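Local coordinates for protein Pts system, fructose-specific iiabc component (Borrelia burgdorferi, PDB 5DLE) that probably takes up fructose across the membrane and phosphorylates it to fructose 1-phosphate, this chain being its cytoplasmic IIB domain, the part that passes on the phosphoryl group, at residues A[57-61]-A[62-66]; A[76-80]-A[81-85]. All blocks are in the same frame, centred on the assembly; numbering follows the deposited sequence.

How the interactions relate
Both contacts are local, each made within one run of ten residues, and they lie side by side, their centres about 12 Å apart, over the same part of the sheet. Interaction 1 is partly buried and starts helix 61-66: its bonds satisfy backbone N-H groups in the first turn, and two of its residues, Leu59 and Ile64, point into the protein. Interaction 2 is a surface contact, with Phe83 its one buried residue, in the loop between strands 69-74 and 88-91, where an arginine within a short 3-10 turn reaches back to the carbonyl of Asp79. The two meet through apolar atoms, with Ile64 CD1 3.6 Å from Phe83 CE1, and Leu59 also rests against that ring.

Interaction 1: residues A[57-61]-A[62-66]; sequences NALTE and EEIKN
Thr60 and Glu63 each bond the other's backbone N-H across the first turn. Glu63 runs obliquely past the threonine, its chain extended beyond CG, and brings OE1 to Thr60 N at 2.8 Å; the N-H points nearly straight at the oxygen (165°) but meets it from above the carboxylate plane. In return, Thr60 OG1 accepts from Glu63 N at 3.0 Å. The hydroxyl can do so because chi1 of 67° sets it between the backbone N and the carbonyl carbon, while CG2 lies near the carboxylate. The two reciprocal bonds make a capping box, with Thr60 as N-cap of helix 61-66, and they satisfy N-H groups on both sides of the helix start. Regular helical bonding takes over at once, Ile64 N donating to Thr60 O at 3.0 Å and Lys65 N to Glu61 O. Leu59, just ahead of the cap, crosses Ile64 at about a right angle, its CB 3.9 Å from Ile64 CG1, and also packs on Val15 and Val17 of strand 13-19. Farther along the helix, Asn66 ND2 donates to Glu62 OE2 at 3.2 Å, while Lys65 NZ reaches Asn66 OD1. Glu63 OE2 forms a salt bridge with Arg46 of strand 44-50, which probably favours the charged carboxylate and ties the cap to the sheet.

Interaction 2: residues A[76-80]-A[81-85]; sequences KDIDE and KRFEG
Glu80 O takes the shortest backbone bond of this turn, 2.9 Å from Phe83 N. It closes the 3-10 turn at 81-83, and Glu84 N bonds to Lys81 O just after it. One residue earlier, Asp79 O receives Arg82 NE at 3.1 Å. That bond is almost straight, with an N-H...O angle of 175°, and the carbonyl oxygen sits at the guanidinium edge, in its plane. Chi1 of 54° places Arg82 CG between the backbone N and the carbonyl carbon; from there the chain runs extended to NE, past Asp79, which brings NE to the carbonyl. The aspartate carboxylate lies only 15° from parallel to the guanidinium, but OD1 stays 4.1 Å from NE, too far for a salt bridge, though the opposite charges probably still attract. OD2 turns instead to the start of the turn and takes a weak bond from Lys81 N at 3.5 Å. Arg82 CG also lies over the centre of the Phe83 ring, 3.7 Å above its plane, while Phe83 CZ covers one face of the guanidinium, offset toward the rim. Ile78 CD1 approaches the same ring at its edge, 4.4 Å from CE2. At the exposed surface, Lys81 NZ forms a 2.9 Å salt bridge with Glu84 OE2, approached on the syn side but tilted out of the carboxylate plane. Two further salt bridges tie this loop to strands of the sheet: Arg82 NH1 pairs with Glu48 of strand 44-50, and Glu80 OE2 with Lys90 of strand 88-91. Ile78 and Phe83 pack on Val17 of strand 13-19 and Leu72 of strand 69-74, with Leu59, ahead of helix 61-66, against Arg82.

Interaction 1: residues A[57-61]-A[62-66]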
ATOM      1  N   ASN A  57     -16.642  -9.427  -2.865  1.00 21.15           N
ATOM      2  CA  ASN A  57     -17.748  -8.681  -3.494  1.00 20.68           C
ATOM      3  C   ASN A  57     -17.799  -8.935  -4.994  1.00 21.88           C
ATOM      4  O   ASN A  57     -17.950  -8.012  -5.818  1.00 20.30           O
ATOM      5  CB  ASN A  57     -17.650  -7.188  -3.183  1.00 20.16           C
ATOM      6  CG  ASN A  57     -17.710  -6.928  -1.700  1.00 23.20           C
ATOM      7  OD1 ASN A  57     -18.797  -7.046  -1.099  1.00 32.43           O
ATOM      8  ND2 ASN A  57     -16.596  -6.638  -1.094  1.00 21.65           N
ATOM      9  N   ALA A  58     -17.730 -10.222  -5.344  1.00 21.32           N
ATOM     10  CA  ALA A  58     -17.719 -10.633  -6.738  1.00 20.01           C
ATOM     11  C   ALA A  58     -18.946 -10.113  -7.485  1.00 23.43           C
ATOM     12  O   ALA A  58     -20.061 -10.074  -6.954  1.00 23.04           O
ATOM     13  CB  ALA A  58     -17.658 -12.153  -6.814  1.00 25.04           C
ATOM     14  N   LEU A  59     -18.723  -9.705  -8.728  1.00 20.48           N
ATOM     15  CA  LEU A  59     -19.827  -9.292  -9.585  1.00 19.62           C
ATOM     16  C   LEU A  59     -20.777 -10.459  -9.771  1.00 22.47           C
ATOM     17  O   LEU A  59     -20.352 -11.600  -9.951  1.00 25.36           O
ATOM     18  CB  LEU A  59     -19.315  -8.828 -10.950  1.00 20.23           C
ATOM     19  CG  LEU A  59     -18.289  -7.666 -10.924  1.00 16.89           C
ATOM     20  CD1 LEU A  59     -17.845  -7.336 -12.352  1.00 15.97           C
ATOM     21  CD2 LEU A  59     -18.897  -6.449 -10.211  1.00 19.14           C
ATOM     22  N   THR A  60     -22.071 -10.158  -9.767  1.00 21.15           N
ATOM     23  CA  THR A  60     -23.049 -11.176 -10.096  1.00 23.16           C
ATOM     24  C   THR A  60     -23.334 -11.162 -11.596  1.00 22.74           C
ATOM     25  O   THR A  60     -23.068 -10.176 -12.310  1.00 19.27           O
ATOM     26  CB  THR A  60     -24.360 -10.949  -9.340  1.00 25.52           C
ATOM     27  OG1 THR A  60     -24.990  -9.740  -9.794  1.00 25.56           O
ATOM     28  CG2 THR A  60     -24.112 -10.867  -7.832  1.00 24.85           C
ATOM     29  N   GLU A  61     -23.899 -12.277 -12.065  1.00 25.97           N
ATOM     30  CA  GLU A  61     -24.348 -12.349 -13.450  0.53 26.40           C
ATOM     31  C   GLU A  61     -25.309 -11.211 -13.774  1.00 22.99           C
ATOM     32  O   GLU A  61     -25.210 -10.586 -14.837  1.00 22.19           O
ATOM     33  CB  GLU A  61     -25.004 -13.707 -13.714  0.53 29.64           C
ATOM     34  CG  GLU A  61     -25.361 -13.939 -15.166  0.53 31.27           C
ATOM     35  CD  GLU A  61     -25.974 -15.313 -15.426  0.53 41.04           C
ATOM     36  OE1 GLU A  61     -25.934 -16.172 -14.519  0.53 45.51           O
ATOM     37  OE2 GLU A  61     -26.490 -15.533 -16.544  0.53 40.01           O
ATOM     38  N   GLU A  62     -26.241 -10.911 -12.857  1.00 23.10           N
ATOM     39  CA  GLU A  62     -27.189  -9.843 -13.142  1.00 26.09           C
ATOM     40  C   GLU A  62     -26.503  -8.482 -13.207  1.00 25.64           C
ATOM     41  O   GLU A  62     -26.853  -7.647 -14.051  1.00 22.59           O
ATOM     42  CB  GLU A  62     -28.306  -9.830 -12.090  1.00 28.98           C
ATOM     43  CG  GLU A  62     -29.309  -8.733 -12.307  1.00 34.89           C
ATOM     44  CD  GLU A  62     -30.335  -9.075 -13.400  1.00 48.46           C
ATOM     45  OE1 GLU A  62     -30.274 -10.187 -13.986  1.00 47.08           O
ATOM     46  OE2 GLU A  62     -31.211  -8.223 -13.673  1.00 57.48           O
ATOM     47  N   GLU A  63     -25.537  -8.231 -12.315  1.00 20.92           N
ATOM     48  CA  GLU A  63     -24.813  -6.968 -12.361  1.00 19.95           C
ATOM     49  C   GLU A  63     -24.088  -6.799 -13.689  1.00 19.36           C
ATOM     50  O   GLU A  63     -24.088  -5.710 -14.279  1.00 19.35           O
ATOM     51  CB  GLU A  63     -23.816  -6.890 -11.198  1.00 18.84           C
ATOM     52  CG  GLU A  63     -24.503  -6.601  -9.871  1.00 23.02           C
ATOM     53  CD  GLU A  63     -23.643  -6.882  -8.643  1.00 23.73           C
ATOM     54  OE1 GLU A  63     -22.601  -7.577  -8.753  1.00 25.21           O
ATOM     55  OE2 GLU A  63     -24.035  -6.391  -7.552  1.00 28.40           O
ATOM     56  N   ILE A  64     -23.455  -7.859 -14.175  1.00 18.86           N
ATOM     57  CA  ILE A  64     -22.757  -7.744 -15.452  1.00 16.84           C
ATOM     58  C   ILE A  64     -23.768  -7.538 -16.590  1.00 17.72           C
ATOM     59  O   ILE A  64     -23.539  -6.745 -17.514  1.00 17.48           O
ATOM     60  CB  ILE A  64     -21.858  -8.976 -15.677  1.00 16.18           C
ATOM     61  CG1 ILE A  64     -20.777  -9.019 -14.592  1.00 16.81           C
ATOM     62  CG2 ILE A  64     -21.237  -8.914 -17.064  1.00 16.82           C
ATOM     63  CD1 ILE A  64     -20.063 -10.384 -14.565  1.00 17.16           C
ATOM     64  N   LYS A  65     -24.890  -8.262 -16.544  1.00 19.03           N
ATOM     65  CA  LYS A  65     -25.940  -8.086 -17.543  1.00 18.26           C
ATOM     66  C   LYS A  65     -26.399  -6.629 -17.643  1.00 19.23           C
ATOM     67  O   LYS A  65     -26.554  -6.087 -18.747  1.00 19.15           O
ATOM     68  CB  LYS A  65     -27.124  -9.004 -17.203  1.00 20.95           C
ATOM     69  CG  LYS A  65     -28.337  -8.716 -18.051  1.00 23.16           C
ATOM     70  CD  LYS A  65     -29.553  -9.576 -17.607  1.00 27.41           C
ATOM     71  CE  LYS A  65     -30.828  -9.054 -18.252  1.00 39.21           C
ATOM     72  NZ  LYS A  65     -31.342  -7.841 -17.515  1.00 42.23           N
ATOM     73  N   ASN A  66     -26.609  -5.972 -16.499  1.00 18.64           N
ATOM     74  CA  ASN A  66     -27.176  -4.628 -16.499  1.00 19.69           C
ATOM     75  C   ASN A  66     -26.173  -3.525 -16.776  1.00 20.97           C
ATOM     76  O   ASN A  66     -26.578  -2.384 -16.999  1.00 22.61           O
ATOM     77  CB  ASN A  66     -27.880  -4.381 -15.167  1.00 24.66           C
ATOM     78  CG  ASN A  66     -29.090  -5.285 -14.987  1.00 28.61           C
ATOM     79  OD1 ASN A  66     -29.726  -5.680 -15.961  1.00 30.40           O
ATOM     80  ND2 ASN A  66     -29.391  -5.632 -13.744  1.00 38.12           N
TER

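Interaction 2: residues A[76-80]-A[81-85]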
ATOM      1  N   LYS A  76      -3.003  -8.942 -13.081  1.00 21.68           N
ATOM      2  CA  LYS A  76      -2.928 -10.389 -13.181  1.00 23.27           C
ATOM      3  C   LYS A  76      -4.084 -10.805 -14.077  1.00 25.88           C
ATOM      4  O   LYS A  76      -5.019 -10.029 -14.300  1.00 23.78           O
ATOM      5  CB  LYS A  76      -3.010 -11.068 -11.808  1.00 26.13           C
ATOM      6  CG  LYS A  76      -4.349 -10.859 -11.093  1.00 31.71           C
ATOM      7  CD  LYS A  76      -4.428 -11.711  -9.826  1.00 39.79           C
ATOM      8  CE  LYS A  76      -5.883 -11.999  -9.446  1.00 45.31           C
ATOM      9  NZ  LYS A  76      -6.022 -12.785  -8.179  1.00 46.20           N
ATOM     10  N   ASP A  77      -4.001 -12.018 -14.616  1.00 27.22           N
ATOM     11  CA  ASP A  77      -5.099 -12.528 -15.431  1.00 27.65           C
ATOM     12  C   ASP A  77      -6.271 -12.885 -14.535  1.00 28.65           C
ATOM     13  O   ASP A  77      -6.089 -13.438 -13.450  1.00 32.80           O
ATOM     14  CB  ASP A  77      -4.643 -13.744 -16.233  1.00 42.28           C
ATOM     15  CG  ASP A  77      -3.671 -13.382 -17.346  1.00 52.25           C
ATOM     16  OD1 ASP A  77      -3.789 -12.279 -17.922  1.00 53.52           O
ATOM     17  OD2 ASP A  77      -2.794 -14.209 -17.664  1.00 60.21           O
ATOM     18  N   ILE A  78      -7.489 -12.518 -14.965  1.00 26.90           N
ATOM     19  CA  ILE A  78      -8.705 -12.874 -14.244  1.00 26.78           C
ATOM     20  C   ILE A  78      -9.621 -13.569 -15.246  1.00 26.51           C
ATOM     21  O   ILE A  78      -9.334 -13.610 -16.446  1.00 25.01           O
ATOM     22  CB  ILE A  78      -9.412 -11.650 -13.614  1.00 20.95           C
ATOM     23  CG1 ILE A  78      -9.898 -10.709 -14.717  1.00 22.54           C
ATOM     24  CG2 ILE A  78      -8.462 -10.883 -12.654  1.00 22.53           C
ATOM     25  CD1 ILE A  78     -10.885  -9.718 -14.209  1.00 23.46           C
ATOM     26  N   ASP A  79     -10.734 -14.133 -14.751  1.00 28.65           N
ATOM     27  CA  ASP A  79     -11.664 -14.742 -15.704  1.00 33.32           C
ATOM     28  C   ASP A  79     -12.428 -13.643 -16.417  1.00 21.20           C
ATOM     29  O   ASP A  79     -13.067 -12.799 -15.771  1.00 27.88           O
ATOM     30  CB  ASP A  79     -12.660 -15.724 -15.090  1.00 45.04           C
ATOM     31  CG  ASP A  79     -13.695 -16.232 -16.160  1.00 53.70           C
ATOM     32  OD1 ASP A  79     -14.916 -15.906 -16.055  1.00 55.09           O
ATOM     33  OD2 ASP A  79     -13.266 -16.910 -17.148  1.00 52.27           O
ATOM     34  N   GLU A  80     -12.345 -13.663 -17.749  1.00 23.38           N
ATOM     35  CA  GLU A  80     -12.994 -12.666 -18.588  1.00 24.18           C
ATOM     36  C   GLU A  80     -14.143 -13.222 -19.426  1.00 25.82           C
ATOM     37  O   GLU A  80     -14.881 -12.427 -20.017  1.00 23.13           O
ATOM     38  CB  GLU A  80     -11.956 -11.995 -19.511  1.00 27.14           C
ATOM     39  CG  GLU A  80     -10.970 -11.115 -18.744  1.00 28.03           C
ATOM     40  CD  GLU A  80      -9.875 -10.455 -19.592  1.00 34.56           C
ATOM     41  OE1 GLU A  80     -10.065 -10.246 -20.802  1.00 41.43           O
ATOM     42  OE2 GLU A  80      -8.803 -10.149 -19.015  1.00 32.57           O
ATOM     43  N   LYS A  81     -14.343 -14.552 -19.496  1.00 23.54           N
ATOM     44  CA  LYS A  81     -15.436 -15.076 -20.327  1.00 22.64           C
ATOM     45  C   LYS A  81     -16.785 -14.510 -19.901  1.00 22.28           C
ATOM     46  O   LYS A  81     -17.656 -14.248 -20.750  1.00 22.28           O
ATOM     47  CB  LYS A  81     -15.447 -16.609 -20.281  1.00 27.39           C
ATOM     48  CG  LYS A  81     -16.395 -17.217 -21.315  1.00 37.47           C
ATOM     49  CD  LYS A  81     -16.195 -18.727 -21.480  1.00 48.74           C
ATOM     50  CE  LYS A  81     -17.025 -19.278 -22.648  1.00 55.75           C
ATOM     51  NZ  LYS A  81     -16.635 -18.687 -23.969  1.00 55.83           N
ATOM     52  N   ARG A  82     -16.958 -14.273 -18.597  1.00 22.31           N
ATOM     53  CA  ARG A  82     -18.182 -13.683 -18.066  1.00 20.09           C
ATOM     54  C   ARG A  82     -18.506 -12.309 -18.634  1.00 19.28           C
ATOM     55  O   ARG A  82     -19.635 -11.850 -18.458  1.00 19.94           O
ATOM     56  CB  ARG A  82     -18.076 -13.578 -16.546  1.00 19.97           C
ATOM     57  CG  ARG A  82     -16.829 -12.831 -16.050  1.00 18.23           C
ATOM     58  CD  ARG A  82     -16.858 -12.800 -14.535  1.00 19.56           C
ATOM     59  NE  ARG A  82     -15.570 -12.385 -14.027  1.00 19.54           N
ATOM     60  CZ  ARG A  82     -15.372 -11.771 -12.859  1.00 21.02           C
ATOM     61  NH1 ARG A  82     -16.406 -11.491 -12.081  1.00 18.69           N
ATOM     62  NH2 ARG A  82     -14.123 -11.462 -12.476  1.00 20.62           N
ATOM     63  N   PHE A  83     -17.563 -11.631 -19.281  1.00 17.11           N
ATOM     64  CA  PHE A  83     -17.820 -10.308 -19.834  1.00 17.16           C
ATOM     65  C   PHE A  83     -18.049 -10.319 -21.348  1.00 17.76           C
ATOM     66  O   PHE A  83     -18.130  -9.246 -21.961  1.00 17.36           O
ATOM     67  CB  PHE A  83     -16.656  -9.370 -19.493  1.00 16.79           C
ATOM     68  CG  PHE A  83     -16.328  -9.329 -18.025  1.00 15.04           C
ATOM     69  CD1 PHE A  83     -17.293  -8.949 -17.090  1.00 16.77           C
ATOM     70  CD2 PHE A  83     -15.070  -9.670 -17.598  1.00 16.09           C
ATOM     71  CE1 PHE A  83     -16.990  -8.880 -15.735  1.00 16.40           C
ATOM     72  CE2 PHE A  83     -14.759  -9.651 -16.232  1.00 16.05           C
ATOM     73  CZ  PHE A  83     -15.733  -9.242 -15.302  1.00 15.25           C
ATOM     74  N   GLU A  84     -18.145 -11.490 -21.962  1.00 19.97           N
ATOM     75  CA  GLU A  84     -18.451 -11.544 -23.392  1.00 20.50           C
ATOM     76  C   GLU A  84     -19.705 -10.739 -23.723  1.00 20.50           C
ATOM     77  O   GLU A  84     -20.709 -10.786 -22.999  1.00 20.22           O
ATOM     78  CB  GLU A  84     -18.658 -12.990 -23.839  1.00 23.03           C
ATOM     79  CG  GLU A  84     -17.343 -13.718 -23.980  1.00 28.12           C
ATOM     80  CD  GLU A  84     -17.535 -15.124 -24.520  1.00 35.51           C
ATOM     81  OE1 GLU A  84     -18.699 -15.506 -24.806  1.00 36.89           O
ATOM     82  OE2 GLU A  84     -16.513 -15.829 -24.662  1.00 38.78           O
ATOM     83  N   GLY A  85     -19.632  -9.973 -24.815  1.00 18.40           N
ATOM     84  CA  GLY A  85     -20.785  -9.201 -25.263  1.00 16.91           C
ATOM     85  C   GLY A  85     -20.876  -7.831 -24.624  1.00 17.31           C
ATOM     86  O   GLY A  85     -21.744  -7.063 -24.995  1.00 16.43           O
TER